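Local coordinates for protein ZmpA Glycopeptidase (Clostridium perfringens, PDB 6XSX) that probably cleaves the peptide backbone of glycosylated proteins, this chain being the M60 metallopeptidase catalytic module of a much longer glycopeptidase, at residues 58-63 against 99-104; 292-297 against 384-389. All coordinates share one frame; numbering follows the deposited sequence.

Interaction 1 of 2, residues 58-63 against 99-104; sequences GQVITV and VITIPE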
loop_
_atom_site.group_PDB
_atom_site.type_symbol
_atom_site.label_atom_id
_atom_site.label_comp_id
_atom_site.label_asym_id
_atom_site.label_seq_id
_atom_site.Cartn_x
_atom_site.Cartn_y
_atom_site.Cartn_z
ATOM N N GLY A 58 4.389 -24.809 -25.608
ATOM C CA GLY A 58 4.474 -25.940 -26.519
ATOM C C GLY A 58 5.909 -26.342 -26.863
ATOM O O GLY A 58 6.114 -27.340 -27.552
ATOM N N GLN A 59 6.907 -25.575 -26.403
ATOM C CA GLN A 59 8.280 -26.009 -26.623
ATOM C C GLN A 59 8.678 -27.014 -25.542
ATOM O O GLN A 59 8.070 -27.075 -24.474
ATOM C CB GLN A 59 9.255 -24.834 -26.776
ATOM C CG GLN A 59 9.792 -24.248 -25.477
ATOM C CD GLN A 59 10.996 -23.353 -25.694
ATOM O OE1 GLN A 59 10.882 -22.158 -25.970
ATOM N NE2 GLN A 59 12.183 -23.926 -25.548
ATOM N N VAL A 60 9.707 -27.801 -25.859
ATOM C CA VAL A 60 10.308 -28.743 -24.934
ATOM C C VAL A 60 11.533 -28.078 -24.319
ATOM O O VAL A 60 12.292 -27.403 -25.011
ATOM C CB VAL A 60 10.702 -30.043 -25.665
ATOM C CG1 VAL A 60 11.522 -30.976 -24.780
ATOM C CG2 VAL A 60 9.489 -30.755 -26.254
ATOM N N ILE A 61 11.693 -28.263 -23.007
ATOM C CA ILE A 61 12.923 -27.919 -22.311
ATOM C C ILE A 61 13.330 -29.149 -21.509
ATOM O O ILE A 61 12.488 -30.012 -21.242
ATOM C CB ILE A 61 12.733 -26.682 -21.406
ATOM C CG1 ILE A 61 11.626 -26.874 -20.364
ATOM C CG2 ILE A 61 12.517 -25.427 -22.245
ATOM C CD1 ILE A 61 11.701 -25.915 -19.186
ATOM N N THR A 62 14.619 -29.230 -21.163
ATOM C CA THR A 62 15.119 -30.332 -20.355
ATOM C C THR A 62 15.737 -29.758 -19.086
ATOM O O THR A 62 16.612 -28.899 -19.153
ATOM C CB THR A 62 16.093 -31.229 -21.136
ATOM O OG1 THR A 62 15.442 -31.627 -22.342
ATOM C CG2 THR A 62 16.500 -32.458 -20.350
ATOM N N VAL A 63 15.221 -30.190 -17.933
ATOM C CA VAL A 63 15.682 -29.616 -16.679
ATOM C C VAL A 63 16.311 -30.723 -15.850
ATOM O O VAL A 63 15.705 -31.768 -15.645
ATOM C CB VAL A 63 14.549 -28.909 -15.914
ATOM C CG1 VAL A 63 15.058 -28.258 -14.631
ATOM C CG2 VAL A 63 13.836 -27.892 -16.791
ATOM N N VAL A 99 12.029 -33.944 -18.972
ATOM C CA VAL A 99 11.641 -33.466 -20.289
ATOM C C VAL A 99 10.269 -32.802 -20.150
ATOM O O VAL A 99 9.271 -33.485 -19.926
ATOM C CB VAL A 99 11.658 -34.603 -21.336
ATOM C CG1 VAL A 99 11.352 -34.085 -22.738
ATOM C CG2 VAL A 99 12.999 -35.344 -21.339
ATOM N N ILE A 100 10.241 -31.464 -20.255
ATOM C CA ILE A 100 9.041 -30.688 -19.982
ATOM C C ILE A 100 8.538 -30.000 -21.250
ATOM O O ILE A 100 9.291 -29.295 -21.932
ATOM C CB ILE A 100 9.262 -29.670 -18.843
ATOM C CG1 ILE A 100 9.706 -30.363 -17.548
ATOM C CG2 ILE A 100 8.002 -28.839 -18.610
ATOM C CD1 ILE A 100 10.369 -29.434 -16.580
ATOM N N THR A 101 7.237 -30.188 -21.514
ATOM C CA THR A 101 6.496 -29.406 -22.495
ATOM C C THR A 101 5.931 -28.171 -21.794
ATOM O O THR A 101 5.199 -28.285 -20.812
ATOM C CB THR A 101 5.424 -30.249 -23.209
ATOM O OG1 THR A 101 6.107 -31.328 -23.847
ATOM C CG2 THR A 101 4.649 -29.485 -24.264
ATOM N N ILE A 102 6.305 -26.989 -22.291
ATOM C CA ILE A 102 5.821 -25.755 -21.689
ATOM C C ILE A 102 4.316 -25.652 -21.932
ATOM O O ILE A 102 3.860 -25.808 -23.055
ATOM C CB ILE A 102 6.607 -24.533 -22.215
ATOM C CG1 ILE A 102 8.094 -24.641 -21.855
ATOM C CG2 ILE A 102 5.989 -23.230 -21.709
ATOM C CD1 ILE A 102 8.365 -24.841 -20.362
ATOM N N PRO A 103 3.482 -25.410 -20.897
ATOM C CA PRO A 103 2.036 -25.340 -21.101
ATOM C C PRO A 103 1.589 -24.044 -21.783
ATOM O O PRO A 103 2.390 -23.137 -22.038
ATOM C CB PRO A 103 1.491 -25.431 -19.667
ATOM C CG PRO A 103 2.577 -24.788 -18.825
ATOM C CD PRO A 103 3.875 -25.195 -19.495
ATOM N N GLU A 104 0.280 -23.967 -22.043
ATOM C CA GLU A 104 -0.299 -22.866 -22.791
ATOM C C GLU A 104 -1.565 -22.390 -22.080
ATOM O O GLU A 104 -2.443 -23.191 -21.762
ATOM C CB GLU A 104 -0.592 -23.326 -24.220
ATOM C CG GLU A 104 -1.119 -22.218 -25.112
ATOM C CD GLU A 104 -1.493 -22.626 -26.531
ATOM O OE1 GLU A 104 -1.370 -23.826 -26.849
ATOM O OE2 GLU A 104 -1.915 -21.741 -27.319
#
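Ile61 and Ile100 form the central hydrogen-bonded pair of two antiparallel strands, whose short axes run at 146° to each other. Ile61 N gives its hydrogen to Ile100 O at 2.8 Å, and Ile100 N returns one to Ile61 O. The next bond, from Ile102 N to Gln59 O at 2.8 Å, keeps step, but Ile102 O then accepts from Gly58 N at 2.8 Å, shifting the register by one residue where the chain turns into strand 60-66. Gly58 has a positive phi there, a conformation in which a side chain would press on the preceding carbonyl.

Ile102 can be followed outward. Its CB rests 3.7 Å from Gln59 O. Its CG1, placed beside the backbone N by a chi1 of -62°, lies 3.6 Å from Gln59 O and runs alongside the Gln59 chain, with Gln59 CG 4.0 Å away. A second bend, chi2 -55°, turns CD1 to meet Ile61 CD1 at 3.7 Å, the two isoleucines crossing at about a right angle. On the same face Val63 CG2 meets Ile100 CD1 at 3.8 Å. The other face carries Val60, Thr62, Val99 and Thr101; there the CG1 methyls of Val60 and Val99 touch.

The inner side chains bridge two sheets. Ile61 and Ile102 pack on Val55, while Leu76 meets Ile61, Phe78 meets Ile102 and Ile91 meets Ile100, all from the larger sheet, consistent with a beta sandwich in which 96-101 is an outer strand. The Gln59 amide is held by Lys56 N and Gly141 O. Backbone bonding thus fixes the strand pairing, while branched aliphatic groups on one face supply apolar packing and the more exposed opposite face is mixed in character.

Interaction 2 of 2, residues 292-297 against 384-389; sequences RTIVEV and ENKHNA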
loop_
_atom_site.group_PDB
_atom_site.type_symbol
_atom_site.label_atom_id
_atom_site.label_comp_id
_atom_site.label_asym_id
_atom_site.label_seq_id
_atom_site.Cartn_x
_atom_site.Cartn_y
_atom_site.Cartn_z
ATOM N N ARG A 292 -10.473 -10.627 11.472
ATOM C CA ARG A 292 -10.886 -10.031 12.735
ATOM C C ARG A 292 -11.123 -8.528 12.573
ATOM O O ARG A 292 -11.782 -7.918 13.411
ATOM C CB ARG A 292 -9.822 -10.239 13.814
ATOM C CG ARG A 292 -9.472 -11.695 14.078
ATOM C CD ARG A 292 -8.291 -11.771 15.026
ATOM N NE ARG A 292 -8.176 -13.113 15.572
ATOM C CZ ARG A 292 -8.983 -13.653 16.488
ATOM N NH1 ARG A 292 -9.994 -12.962 16.992
ATOM N NH2 ARG A 292 -8.772 -14.892 16.899
ATOM N N THR A 293 -10.567 -7.934 11.508
ATOM C CA THR A 293 -10.742 -6.514 11.235
ATOM C C THR A 293 -11.553 -6.330 9.950
ATOM O O THR A 293 -12.076 -7.298 9.409
ATOM C CB THR A 293 -9.390 -5.788 11.250
ATOM O OG1 THR A 293 -9.676 -4.388 11.237
ATOM C CG2 THR A 293 -8.492 -6.158 10.088
ATOM N N ILE A 294 -11.671 -5.085 9.475
ATOM C CA ILE A 294 -12.296 -4.819 8.185
ATOM C C ILE A 294 -11.214 -4.296 7.239
ATOM O O ILE A 294 -10.938 -3.095 7.220
ATOM C CB ILE A 294 -13.461 -3.813 8.311
ATOM C CG1 ILE A 294 -14.418 -4.145 9.463
ATOM C CG2 ILE A 294 -14.204 -3.687 6.987
ATOM C CD1 ILE A 294 -15.406 -3.021 9.800
ATOM N N VAL A 295 -10.618 -5.203 6.451
ATOM C CA VAL A 295 -9.399 -4.885 5.719
ATOM C C VAL A 295 -9.690 -3.913 4.574
ATOM O O VAL A 295 -8.817 -3.130 4.196
ATOM C CB VAL A 295 -8.614 -6.136 5.275
ATOM C CG1 VAL A 295 -8.040 -6.872 6.472
ATOM C CG2 VAL A 295 -9.429 -7.073 4.385
ATOM N N GLU A 296 -10.932 -3.931 4.067
ATOM C CA GLU A 296 -11.354 -3.022 3.008
ATOM C C GLU A 296 -11.265 -1.578 3.500
ATOM O O GLU A 296 -11.090 -0.645 2.716
ATOM C CB GLU A 296 -12.774 -3.349 2.546
ATOM C CG GLU A 296 -12.896 -4.712 1.884
ATOM C CD GLU A 296 -13.179 -5.903 2.792
ATOM O OE1 GLU A 296 -13.284 -5.719 4.035
ATOM O OE2 GLU A 296 -13.293 -7.026 2.250
ATOM N N VAL A 297 -11.404 -1.389 4.813
ATOM C CA VAL A 297 -11.310 -0.041 5.348
ATOM C C VAL A 297 -9.840 0.240 5.646
ATOM O O VAL A 297 -9.280 1.196 5.110
ATOM C CB VAL A 297 -12.239 0.172 6.561
ATOM C CG1 VAL A 297 -11.989 1.502 7.248
ATOM C CG2 VAL A 297 -13.709 0.050 6.173
ATOM N N GLU A 384 -20.186 -4.304 13.171
ATOM C CA GLU A 384 -20.286 -3.453 14.351
ATOM C C GLU A 384 -19.345 -3.934 15.457
ATOM O O GLU A 384 -18.758 -3.124 16.174
ATOM C CB GLU A 384 -21.729 -3.399 14.868
ATOM C CG GLU A 384 -22.739 -2.869 13.861
ATOM C CD GLU A 384 -23.116 -3.793 12.709
ATOM O OE1 GLU A 384 -22.781 -4.990 12.763
ATOM O OE2 GLU A 384 -23.745 -3.309 11.741
ATOM N N ASN A 385 -19.221 -5.260 15.610
ATOM C CA ASN A 385 -18.337 -5.829 16.616
ATOM C C ASN A 385 -16.883 -5.441 16.340
ATOM O O ASN A 385 -16.147 -5.119 17.268
ATOM C CB ASN A 385 -18.472 -7.349 16.736
ATOM C CG ASN A 385 -17.707 -7.867 17.933
ATOM O OD1 ASN A 385 -18.094 -7.619 19.070
ATOM N ND2 ASN A 385 -16.593 -8.543 17.688
ATOM N N LYS A 386 -16.482 -5.476 15.061
ATOM C CA LYS A 386 -15.131 -5.115 14.659
ATOM C C LYS A 386 -14.870 -3.628 14.900
ATOM O O LYS A 386 -13.781 -3.240 15.317
ATOM C CB LYS A 386 -14.907 -5.466 13.186
ATOM C CG LYS A 386 -14.939 -6.958 12.889
ATOM C CD LYS A 386 -14.842 -7.266 11.423
ATOM C CE LYS A 386 -14.820 -8.751 11.145
ATOM N NZ LYS A 386 -14.715 -9.008 9.692
ATOM N N HIS A 387 -15.870 -2.796 14.606
ATOM C CA HIS A 387 -15.765 -1.373 14.871
ATOM C C HIS A 387 -15.425 -1.153 16.339
ATOM O O HIS A 387 -14.519 -0.382 16.651
ATOM C CB HIS A 387 -17.055 -0.648 14.474
ATOM C CG HIS A 387 -17.237 -0.512 12.999
ATOM N ND1 HIS A 387 -16.172 -0.352 12.135
ATOM C CD2 HIS A 387 -18.351 -0.478 12.237
ATOM C CE1 HIS A 387 -16.623 -0.228 10.903
ATOM N NE2 HIS A 387 -17.950 -0.318 10.938
ATOM N N ASN A 388 -16.143 -1.861 17.222
ATOM C CA ASN A 388 -15.987 -1.706 18.660
ATOM C C ASN A 388 -14.594 -2.162 19.078
ATOM O O ASN A 388 -14.019 -1.617 20.021
ATOM C CB ASN A 388 -17.108 -2.398 19.449
ATOM C CG ASN A 388 -18.317 -1.507 19.659
ATOM O OD1 ASN A 388 -18.488 -0.929 20.729
ATOM N ND2 ASN A 388 -19.157 -1.376 18.646
ATOM N N ALA A 389 -14.051 -3.152 18.362
ATOM C CA ALA A 389 -12.710 -3.640 18.651
ATOM C C ALA A 389 -11.664 -2.571 18.325
ATOM O O ALA A 389 -10.678 -2.442 19.044
ATOM C CB ALA A 389 -12.441 -4.944 17.935
#
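Ile294 meets the imidazole of His387 obliquely. Its CD1 lies 3.6 Å from His387 ND1 and only 3.2 Å from His387 CE1, a separation short enough for two carbons that its exact value is doubtful. The same imidazole makes edge-to-face contacts with the indoles of Trp383 and Trp390, which also touch Ile294, so the aliphatic chain sits within an aromatic cluster along helix 383-398. The guanidinium of Arg292 points elsewhere, NH2 to a salt bridge with Asp377 and NH1 to Ile378 O.

From the other flank comes Lys386. With CG beside its backbone N (chi1 -66°) and the rest of the chain extended, it lies along the 292-293 backbone: CG is 3.3 Å from Arg292 O, CD is 3.7 Å from Ile294 CG1, and NZ gives a hydrogen bond to Thr293 O at 3.2 Å. The ammonium group stands 41° out of the plane of that carbonyl and so uses no lone pair directly. CD and CE run past both the Arg292 and Thr293 carbonyl oxygens on the way.

Ile294 is the N-cap residue of helix 295-298, and its own carbonyl receives Val297 N at 3.0 Å. The chain here has just left helix 277-286, which carries an HExxH pattern consistent with a zincin-type metallopeptidase, and is braced against a later helix of the module. Thr293 OG1 bonds to Trp390 NE1, a second polar link between the loop and helix 383-398.

Within that helix the amide of Asn388 reaches back one turn, ND2 lying 3.1 Å from Glu384 O, while Asn388 N approaches that oxygen from the opposite face of the carbonyl plane. ND2 also bonds to Asp412 O, and OD1 to Trp414 N and Thr417 OG1.

Overall arrangement
Interactions 1 and 2 lie far apart in the module, their centres about 47 Å and their nearest atoms about 31 Å from each other, and they follow one another along the chain. Residues 58-63 and 99-104 join neighbouring strands in the N-terminal pair of packed sheets, the centre of the contact about 37 Å from the centre of the chain. Residues 292-297 and 384-389 tie a loop and short helix to a long helix in the mostly helical half, their centre about 19 Å from it. Interaction 2 follows closely after helix 277-286, whose HExxH pattern (His281, Glu282, His285) probably supplies metal ligands, although no metal is bound to them here; interaction 1 is peripheral sheet packing.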